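Local coordinates for adenylation domain (PDB 5N9X), which is an adenylation domain of the ANL superfamily of AMP-binding enzymes that binds adenosine-5'-triphosphate and threonine, at residues W52-A57 with I88-A93; G78-A83 with E137-L142; P499-A504 with R523-R528. One frame throughout, in Å; residues are numbered along the deposited sequence.

Contact 1 (W52-A57 with I88-A93)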
loop_
_atom_site.group_PDB
_atom_site.type_symbol
_atom_site.label_atom_id
_atom_site.label_comp_id
_atom_site.label_asym_id
_atom_site.label_seq_id
_atom_site.Cartn_x
_atom_site.Cartn_y
_atom_site.Cartn_z
ATOM N N TRP A 52 0.930 17.145 22.497
ATOM C CA TRP A 52 2.234 17.116 21.862
ATOM C C TRP A 52 2.098 17.697 20.443
ATOM O O TRP A 52 2.848 18.602 20.031
ATOM C CB TRP A 52 2.726 15.660 21.880
ATOM C CG TRP A 52 4.105 15.373 21.383
ATOM C CD1 TRP A 52 5.030 16.273 20.923
ATOM C CD2 TRP A 52 4.744 14.086 21.351
ATOM N NE1 TRP A 52 6.189 15.614 20.577
ATOM C CE2 TRP A 52 6.037 14.273 20.833
ATOM C CE3 TRP A 52 4.336 12.793 21.697
ATOM C CZ2 TRP A 52 6.940 13.208 20.665
ATOM C CZ3 TRP A 52 5.226 11.732 21.513
ATOM C CH2 TRP A 52 6.507 11.947 21.007
ATOM N N ALA A 53 1.079 17.216 19.731
ATOM C CA ALA A 53 0.837 17.605 18.350
ATOM C C ALA A 53 0.486 19.083 18.182
ATOM O O ALA A 53 1.005 19.740 17.287
ATOM C CB ALA A 53 -0.274 16.721 17.757
ATOM N N GLU A 54 -0.413 19.595 19.015
ATOM C CA GLU A 54 -0.677 21.040 19.041
ATOM C C GLU A 54 0.601 21.859 19.241
ATOM O O GLU A 54 0.837 22.859 18.534
ATOM C CB GLU A 54 -1.688 21.401 20.140
ATOM C CG GLU A 54 -3.082 20.819 19.932
ATOM C CD GLU A 54 -3.716 21.345 18.646
ATOM O OE1 GLU A 54 -3.554 22.559 18.365
ATOM O OE2 GLU A 54 -4.379 20.553 17.932
ATOM N N GLY A 55 1.421 21.437 20.202
ATOM C CA GLY A 55 2.704 22.078 20.411
ATOM C C GLY A 55 3.607 22.018 19.188
ATOM O O GLY A 55 4.262 23.008 18.846
ATOM N N LEU A 56 3.659 20.865 18.521
ATOM C CA LEU A 56 4.549 20.726 17.375
ATOM C C LEU A 56 4.099 21.642 16.256
ATOM O O LEU A 56 4.910 22.154 15.490
ATOM C CB LEU A 56 4.600 19.278 16.879
ATOM C CG LEU A 56 5.577 18.358 17.610
ATOM C CD1 LEU A 56 5.155 16.883 17.543
ATOM C CD2 LEU A 56 6.982 18.554 17.085
ATOM N N ALA A 57 2.792 21.825 16.152
ATOM C CA ALA A 57 2.249 22.651 15.096
ATOM C C ALA A 57 2.655 24.101 15.337
ATOM O O ALA A 57 3.125 24.787 14.427
ATOM C CB ALA A 57 0.745 22.508 15.025
ATOM N N ILE A 88 2.490 18.259 11.724
ATOM C CA ILE A 88 2.510 18.721 10.338
ATOM C C ILE A 88 1.098 18.944 9.790
ATOM O O ILE A 88 0.833 19.960 9.139
ATOM C CB ILE A 88 3.294 17.720 9.429
ATOM C CG1 ILE A 88 4.783 17.749 9.771
ATOM C CG2 ILE A 88 3.077 18.015 7.970
ATOM C CD1 ILE A 88 5.606 16.650 9.097
ATOM N N LEU A 89 0.183 18.016 10.063
ATOM C CA LEU A 89 -1.189 18.140 9.572
ATOM C C LEU A 89 -1.937 19.275 10.281
ATOM O O LEU A 89 -2.614 20.094 9.624
ATOM C CB LEU A 89 -1.950 16.829 9.747
ATOM C CG LEU A 89 -1.491 15.605 8.959
ATOM C CD1 LEU A 89 -2.377 14.389 9.274
ATOM C CD2 LEU A 89 -1.444 15.911 7.438
ATOM N N ARG A 90 -1.813 19.317 11.615
ATOM C CA ARG A 90 -2.393 20.399 12.401
ATOM C C ARG A 90 -1.891 21.765 11.917
ATOM O O ARG A 90 -2.675 22.708 11.851
ATOM C CB ARG A 90 -2.120 20.206 13.898
ATOM C CG ARG A 90 -2.545 21.394 14.765
ATOM C CD ARG A 90 -4.036 21.591 14.731
ATOM N NE ARG A 90 -4.467 22.809 15.419
ATOM C CZ ARG A 90 -4.598 24.006 14.837
ATOM N NH1 ARG A 90 -4.289 24.172 13.552
ATOM N NH2 ARG A 90 -5.017 25.048 15.546
ATOM N N ALA A 91 -0.626 21.862 11.517
ATOM C CA ALA A 91 -0.106 23.125 10.968
ATOM C C ALA A 91 -0.642 23.473 9.569
ATOM O O ALA A 91 -0.205 24.449 8.950
ATOM C CB ALA A 91 1.409 23.089 10.921
ATOM N N GLY A 92 -1.564 22.668 9.053
ATOM C CA GLY A 92 -2.146 22.913 7.742
ATOM C C GLY A 92 -1.300 22.463 6.556
ATOM O O GLY A 92 -1.636 22.754 5.410
ATOM N N ALA A 93 -0.215 21.746 6.840
ATOM C CA ALA A 93 0.767 21.365 5.835
ATOM C C ALA A 93 0.594 19.918 5.432
ATOM O O ALA A 93 -0.099 19.156 6.106
ATOM C CB ALA A 93 2.188 21.587 6.358
#

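Contact 2 (G78-A83 with E137-L142)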
loop_
_atom_site.group_PDB
_atom_site.type_symbol
_atom_site.label_atom_id
_atom_site.label_comp_id
_atom_site.label_asym_id
_atom_site.label_seq_id
_atom_site.Cartn_x
_atom_site.Cartn_y
_atom_site.Cartn_z
ATOM N N GLY A 78 7.454 5.222 15.268
ATOM C CA GLY A 78 7.410 5.368 16.710
ATOM C C GLY A 78 6.633 6.613 17.110
ATOM O O GLY A 78 6.091 7.330 16.255
ATOM N N ALA A 79 6.581 6.856 18.419
ATOM C CA ALA A 79 5.931 8.024 18.995
ATOM C C ALA A 79 6.274 9.330 18.265
ATOM O O ALA A 79 5.375 10.057 17.856
ATOM C CB ALA A 79 6.292 8.127 20.462
ATOM N N ASN A 80 7.562 9.627 18.101
ATOM C CA ASN A 80 7.971 10.898 17.511
ATOM C C ASN A 80 7.514 11.056 16.073
ATOM O O ASN A 80 7.088 12.124 15.672
ATOM C CB ASN A 80 9.503 11.076 17.562
ATOM C CG ASN A 80 10.079 10.967 18.975
ATOM O OD1 ASN A 80 9.484 11.433 19.960
ATOM N ND2 ASN A 80 11.260 10.374 19.068
ATOM N N ALA A 81 7.619 9.998 15.286
ATOM C CA ALA A 81 7.224 10.061 13.886
ATOM C C ALA A 81 5.730 10.368 13.745
ATOM O O ALA A 81 5.329 11.166 12.890
ATOM C CB ALA A 81 7.571 8.759 13.174
ATOM N N ILE A 82 4.918 9.738 14.591
ATOM C CA ILE A 82 3.482 9.908 14.551
ATOM C C ILE A 82 3.085 11.309 15.016
ATOM O O ILE A 82 2.229 11.978 14.388
ATOM C CB ILE A 82 2.753 8.850 15.444
ATOM C CG1 ILE A 82 2.996 7.431 14.922
ATOM C CG2 ILE A 82 1.283 9.166 15.527
ATOM C CD1 ILE A 82 2.443 7.177 13.500
ATOM N N ALA A 83 3.675 11.740 16.128
ATOM C CA ALA A 83 3.356 13.045 16.679
ATOM C C ALA A 83 3.801 14.150 15.706
ATOM O O ALA A 83 3.083 15.134 15.492
ATOM C CB ALA A 83 4.009 13.223 18.070
ATOM N N GLU A 137 15.066 14.970 18.367
ATOM C CA GLU A 137 15.209 15.433 19.740
ATOM C C GLU A 137 14.338 16.661 19.913
ATOM O O GLU A 137 13.662 16.821 20.938
ATOM C CB GLU A 137 16.671 15.747 20.084
ATOM C CG GLU A 137 16.830 16.590 21.347
ATOM C CD GLU A 137 18.279 16.804 21.761
ATOM O OE1 GLU A 137 19.146 16.960 20.870
ATOM O OE2 GLU A 137 18.542 16.828 22.987
ATOM N N ASN A 138 14.336 17.521 18.901
ATOM C CA ASN A 138 13.438 18.665 18.910
ATOM C C ASN A 138 11.984 18.236 19.119
ATOM O O ASN A 138 11.291 18.813 19.948
ATOM C CB ASN A 138 13.563 19.465 17.618
ATOM C CG ASN A 138 14.759 20.406 17.620
ATOM O OD1 ASN A 138 15.289 20.745 16.556
ATOM N ND2 ASN A 138 15.191 20.832 18.809
ATOM N N VAL A 139 11.531 17.220 18.378
ATOM C CA VAL A 139 10.152 16.731 18.464
ATOM C C VAL A 139 9.842 16.090 19.824
ATOM O O VAL A 139 8.784 16.355 20.405
ATOM C CB VAL A 139 9.844 15.708 17.325
ATOM C CG1 VAL A 139 8.594 14.884 17.626
ATOM C CG2 VAL A 139 9.700 16.432 15.990
ATOM N N ALA A 140 10.768 15.273 20.328
ATOM C CA ALA A 140 10.645 14.662 21.658
ATOM C C ALA A 140 10.503 15.683 22.786
ATOM O O ALA A 140 9.919 15.391 23.833
ATOM C CB ALA A 140 11.849 13.757 21.943
ATOM N N ALA A 141 11.039 16.874 22.574
ATOM C CA ALA A 141 11.105 17.887 23.621
ATOM C C ALA A 141 9.746 18.473 23.946
ATOM O O ALA A 141 9.531 18.953 25.055
ATOM C CB ALA A 141 12.066 19.008 23.212
ATOM N N LEU A 142 8.840 18.464 22.973
ATOM C CA LEU A 142 7.526 19.073 23.163
ATOM C C LEU A 142 6.524 18.064 23.727
ATOM O O LEU A 142 5.389 18.420 24.039
ATOM C CB LEU A 142 7.014 19.685 21.847
ATOM C CG LEU A 142 7.656 21.025 21.420
ATOM C CD1 LEU A 142 9.026 20.830 20.822
ATOM C CD2 LEU A 142 6.802 21.830 20.458
#

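Contact 3 (P499-A504 with R523-R528)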
loop_
_atom_site.group_PDB
_atom_site.type_symbol
_atom_site.label_atom_id
_atom_site.label_comp_id
_atom_site.label_asym_id
_atom_site.label_seq_id
_atom_site.Cartn_x
_atom_site.Cartn_y
_atom_site.Cartn_z
ATOM N N PRO A 499 9.636 -19.164 -20.318
ATOM C CA PRO A 499 10.793 -18.290 -20.074
ATOM C C PRO A 499 12.058 -18.846 -20.706
ATOM O O PRO A 499 12.331 -20.040 -20.612
ATOM C CB PRO A 499 10.897 -18.253 -18.543
ATOM C CG PRO A 499 9.504 -18.595 -18.063
ATOM C CD PRO A 499 9.006 -19.604 -19.061
ATOM N N SER A 500 12.808 -17.974 -21.369
ATOM C CA SER A 500 14.004 -18.361 -22.103
ATOM C C SER A 500 15.206 -18.519 -21.190
ATOM O O SER A 500 16.150 -19.231 -21.514
ATOM C CB SER A 500 14.296 -17.326 -23.194
ATOM O OG SER A 500 15.688 -17.163 -23.365
ATOM N N GLN A 501 15.168 -17.841 -20.048
ATOM C CA GLN A 501 16.281 -17.860 -19.103
ATOM C C GLN A 501 15.726 -17.772 -17.682
ATOM O O GLN A 501 14.764 -17.045 -17.438
ATOM C CB GLN A 501 17.277 -16.704 -19.385
ATOM C CG GLN A 501 18.713 -16.940 -18.863
ATOM C CD GLN A 501 19.807 -16.195 -19.669
ATOM O OE1 GLN A 501 19.693 -16.002 -20.883
ATOM N NE2 GLN A 501 20.865 -15.772 -18.977
ATOM N N TYR A 502 16.313 -18.528 -16.755
ATOM C CA TYR A 502 15.865 -18.547 -15.353
ATOM C C TYR A 502 16.999 -18.089 -14.479
ATOM O O TYR A 502 18.134 -18.497 -14.702
ATOM C CB TYR A 502 15.433 -19.955 -14.921
ATOM C CG TYR A 502 14.168 -20.414 -15.574
ATOM C CD1 TYR A 502 14.211 -21.150 -16.748
ATOM C CD2 TYR A 502 12.925 -20.134 -15.015
ATOM C CE1 TYR A 502 13.066 -21.577 -17.359
ATOM C CE2 TYR A 502 11.763 -20.565 -15.629
ATOM C CZ TYR A 502 11.844 -21.286 -16.800
ATOM O OH TYR A 502 10.708 -21.727 -17.439
ATOM N N LEU A 503 16.696 -17.252 -13.490
ATOM C CA LEU A 503 17.687 -16.828 -12.505
ATOM C C LEU A 503 17.173 -17.118 -11.096
ATOM O O LEU A 503 16.149 -16.582 -10.666
ATOM C CB LEU A 503 18.015 -15.336 -12.675
ATOM C CG LEU A 503 18.829 -14.602 -11.600
ATOM C CD1 LEU A 503 20.297 -14.988 -11.611
ATOM C CD2 LEU A 503 18.704 -13.087 -11.757
ATOM N N ALA A 504 17.887 -17.970 -10.376
ATOM C CA ALA A 504 17.537 -18.261 -8.985
ATOM C C ALA A 504 18.122 -17.209 -8.040
ATOM O O ALA A 504 19.330 -16.980 -8.024
ATOM C CB ALA A 504 18.012 -19.659 -8.591
ATOM N N ARG A 523 17.642 -5.436 -13.516
ATOM C CA ARG A 523 19.011 -4.940 -13.429
ATOM C C ARG A 523 19.986 -5.954 -12.822
ATOM O O ARG A 523 21.143 -6.031 -13.244
ATOM C CB ARG A 523 19.054 -3.620 -12.645
ATOM C CG ARG A 523 18.455 -2.445 -13.416
ATOM C CD ARG A 523 18.731 -1.115 -12.754
ATOM N NE ARG A 523 17.491 -0.388 -12.462
ATOM C CZ ARG A 523 16.994 -0.218 -11.239
ATOM N NH1 ARG A 523 17.628 -0.719 -10.191
ATOM N NH2 ARG A 523 15.863 0.453 -11.065
ATOM N N ALA A 524 19.517 -6.725 -11.844
ATOM C CA ALA A 524 20.347 -7.731 -11.206
ATOM C C ALA A 524 20.648 -8.854 -12.197
ATOM O O ALA A 524 21.748 -9.392 -12.245
ATOM C CB ALA A 524 19.656 -8.280 -9.957
ATOM N N PHE A 525 19.629 -9.206 -12.966
ATOM C CA PHE A 525 19.721 -10.222 -13.985
ATOM C C PHE A 525 20.788 -9.813 -14.986
ATOM O O PHE A 525 21.755 -10.551 -15.247
ATOM C CB PHE A 525 18.363 -10.405 -14.666
ATOM C CG PHE A 525 18.399 -11.307 -15.857
ATOM C CD1 PHE A 525 18.610 -10.787 -17.142
ATOM C CD2 PHE A 525 18.221 -12.676 -15.706
ATOM C CE1 PHE A 525 18.650 -11.618 -18.253
ATOM C CE2 PHE A 525 18.258 -13.512 -16.814
ATOM C CZ PHE A 525 18.471 -12.974 -18.096
ATOM N N ASP A 526 20.606 -8.620 -15.534
ATOM C CA ASP A 526 21.512 -8.082 -16.532
ATOM C C ASP A 526 22.983 -8.107 -16.087
ATOM O O ASP A 526 23.870 -8.432 -16.869
ATOM C CB ASP A 526 21.079 -6.659 -16.885
ATOM C CG ASP A 526 21.517 -6.250 -18.265
ATOM O OD1 ASP A 526 22.687 -5.847 -18.419
ATOM O OD2 ASP A 526 20.691 -6.351 -19.196
ATOM N N GLU A 527 23.240 -7.778 -14.825
ATOM C CA GLU A 527 24.613 -7.720 -14.327
ATOM C C GLU A 527 25.193 -9.109 -14.043
ATOM O O GLU A 527 26.395 -9.326 -14.206
ATOM C CB GLU A 527 24.677 -6.808 -13.085
ATOM C CG GLU A 527 25.777 -7.116 -12.058
ATOM C CD GLU A 527 25.477 -8.328 -11.155
ATOM O OE1 GLU A 527 24.283 -8.634 -10.922
ATOM O OE2 GLU A 527 26.447 -8.980 -10.694
ATOM N N ARG A 528 24.345 -10.049 -13.629
ATOM C CA ARG A 528 24.787 -11.430 -13.440
ATOM C C ARG A 528 25.040 -12.161 -14.771
ATOM O O ARG A 528 25.780 -13.142 -14.818
ATOM C CB ARG A 528 23.771 -12.209 -12.576
ATOM C CG ARG A 528 23.821 -13.741 -12.764
ATOM C CD ARG A 528 24.599 -14.500 -11.683
ATOM N NE ARG A 528 25.050 -15.815 -12.159
ATOM C CZ ARG A 528 26.146 -16.015 -12.898
ATOM N NH1 ARG A 528 26.915 -14.988 -13.248
ATOM N NH2 ARG A 528 26.484 -17.242 -13.291
#

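Contact 1 (W52-A57 with I88-A93)
Glu54 reaches out from helix 46-62 to meet Arg90 at the end of helix 79-90, and the pair makes a salt bridge through the inner nitrogen NE of the arginine. Arg90 NE lies 3.1 Å from Glu54 OE1, which receives it on its syn lone pair and is tilted from the guanidinium plane. The N-H of this bond is bent, at 138°. Glu54 OE2 lies in plane at the guanidinium edge, yet its bond with Arg90 NE, at 3.4 Å, is weak; the carboxylate and guanidinium planes stand 53° apart. Beneath the charges lies an apolar layer, where Ala57 CB touches Arg90 CG at 3.5 Å and Ala91 CB at 4.2 Å. Arg90 spans both layers because CG is anti to its backbone N (chi1 173°) and the chain bends at chi2, which lays CG on the alanine and lifts NE to the carboxylate. Further out, Arg90 NH1 bonds to Pro153 O, and Ala57 also packs on Pro153. Gly92, at positive phi, ends the helix in a Schellman motif just after the alanine contact. With NE turned to Glu54 and NH1 to a backbone carbonyl, the guanidinium is fixed in rotation, and the carboxylate probably also offsets the nearby positive charge of Arg155.

Contact 2 (G78-A83 with E137-L142)
Val139 and Ala140, on the short helix 136-141, are the residues that meet Asn80 in the first turn of helix 79-90. Val139 comes first along the chain and presents one branch: CG1 lies 3.7 Å from Asn80 O and 3.9 Å from Asn80 CB, so a single methyl rests on both the backbone and the root of the asparagine side chain. That branch is anti to the valine's backbone N (chi1 163°), an orientation that carries it across to the other helix. The buried valine is also packed by Leu56 of helix 46-62 and by Met75, while its carbonyl oxygen accepts a hydrogen bond from Trp52 NE1. This is helix-to-helix packing beside a four-stranded parallel sheet: helix 79-90 is the crossover between the adjacent strands 70-74 and 94-97, a beta-alpha-beta connection, presumably right-handed as such crossovers nearly always are, and helix 136-141 follows the edge strand 133-134. Gly78 takes the N-cap position where the crossover helix starts. At Ala140 the contact moves to a more exposed margin. Asn80 OD1 approaches Ala140 CA at 3.8 Å and Ala140 CB at 3.9 Å, a packing contact with no hydrogen bond between the two segments; Trp52 packs against the same asparagine. The other end of the amide is engaged by the same short helix, since Asn80 ND2 bonds to Glu136 OE2, one residue ahead of the 137-142 segment.

Contact 3 (P499-A504 with R523-R528)
Phe525 and Leu503 both carry CG anti to the backbone N, chi1 being 172° in the phenylalanine and close to that in the leucine, and these torsions bring the end of the phenyl ring on helix 518-528 close to strand 501-505 and set the leucine branches against the helix. Leu503 CD2 arrives at the ring's edge, near its plane, and settles against the root of the aromatic side chain, 3.8 Å from Phe525 CA and 4.0 Å from Phe525 CB. The other branch diverges, and Leu503 CD1 meets Arg528 CG at 3.9 Å. Gln501, two residues earlier on the same side of the strand, lies along the far end of the ring: its NE2 and Phe525 CZ are 3.8 Å apart, with amide and ring planes inclined at 58°. The strand and helix segments run nearly at right angles, 101° between their directions, at an axis separation of 10.2 Å. Strand 501-505 is an edge of the three-stranded sheet in the C-terminal domain of this AMP-binding enzyme, and the C-terminal helix packs on one face of it. Phe525 also touches Val466 on the neighbouring strand and stacks edge-to-face with His456, whose NE2 bonds to Asp526 OD2. Between the two segments no hydrogen bond or salt bridge forms, so their attachment rests on apolar and van der Waals packing, in which even Gln501 and Arg528 join by contact alone.

From the N terminus, helix 46-62 leads through strand 70-74 into helix 79-90, and contact 1 closes that loop by joining helix 46-62 to the end of helix 79-90. Contact 2 opens inside this loop, at the start of helix 79-90, and closes later at helix 136-141, so the two cross along the chain. They share helix 79-90 and touch directly, with centres about 12 Å apart, tying three helices together beside one parallel sheet. Contact 3 follows in series, closing a short loop near the C terminus between an edge strand and the last helix. Its centre is about 48 Å from that of contact 1, on the opposite side of the chain's centre.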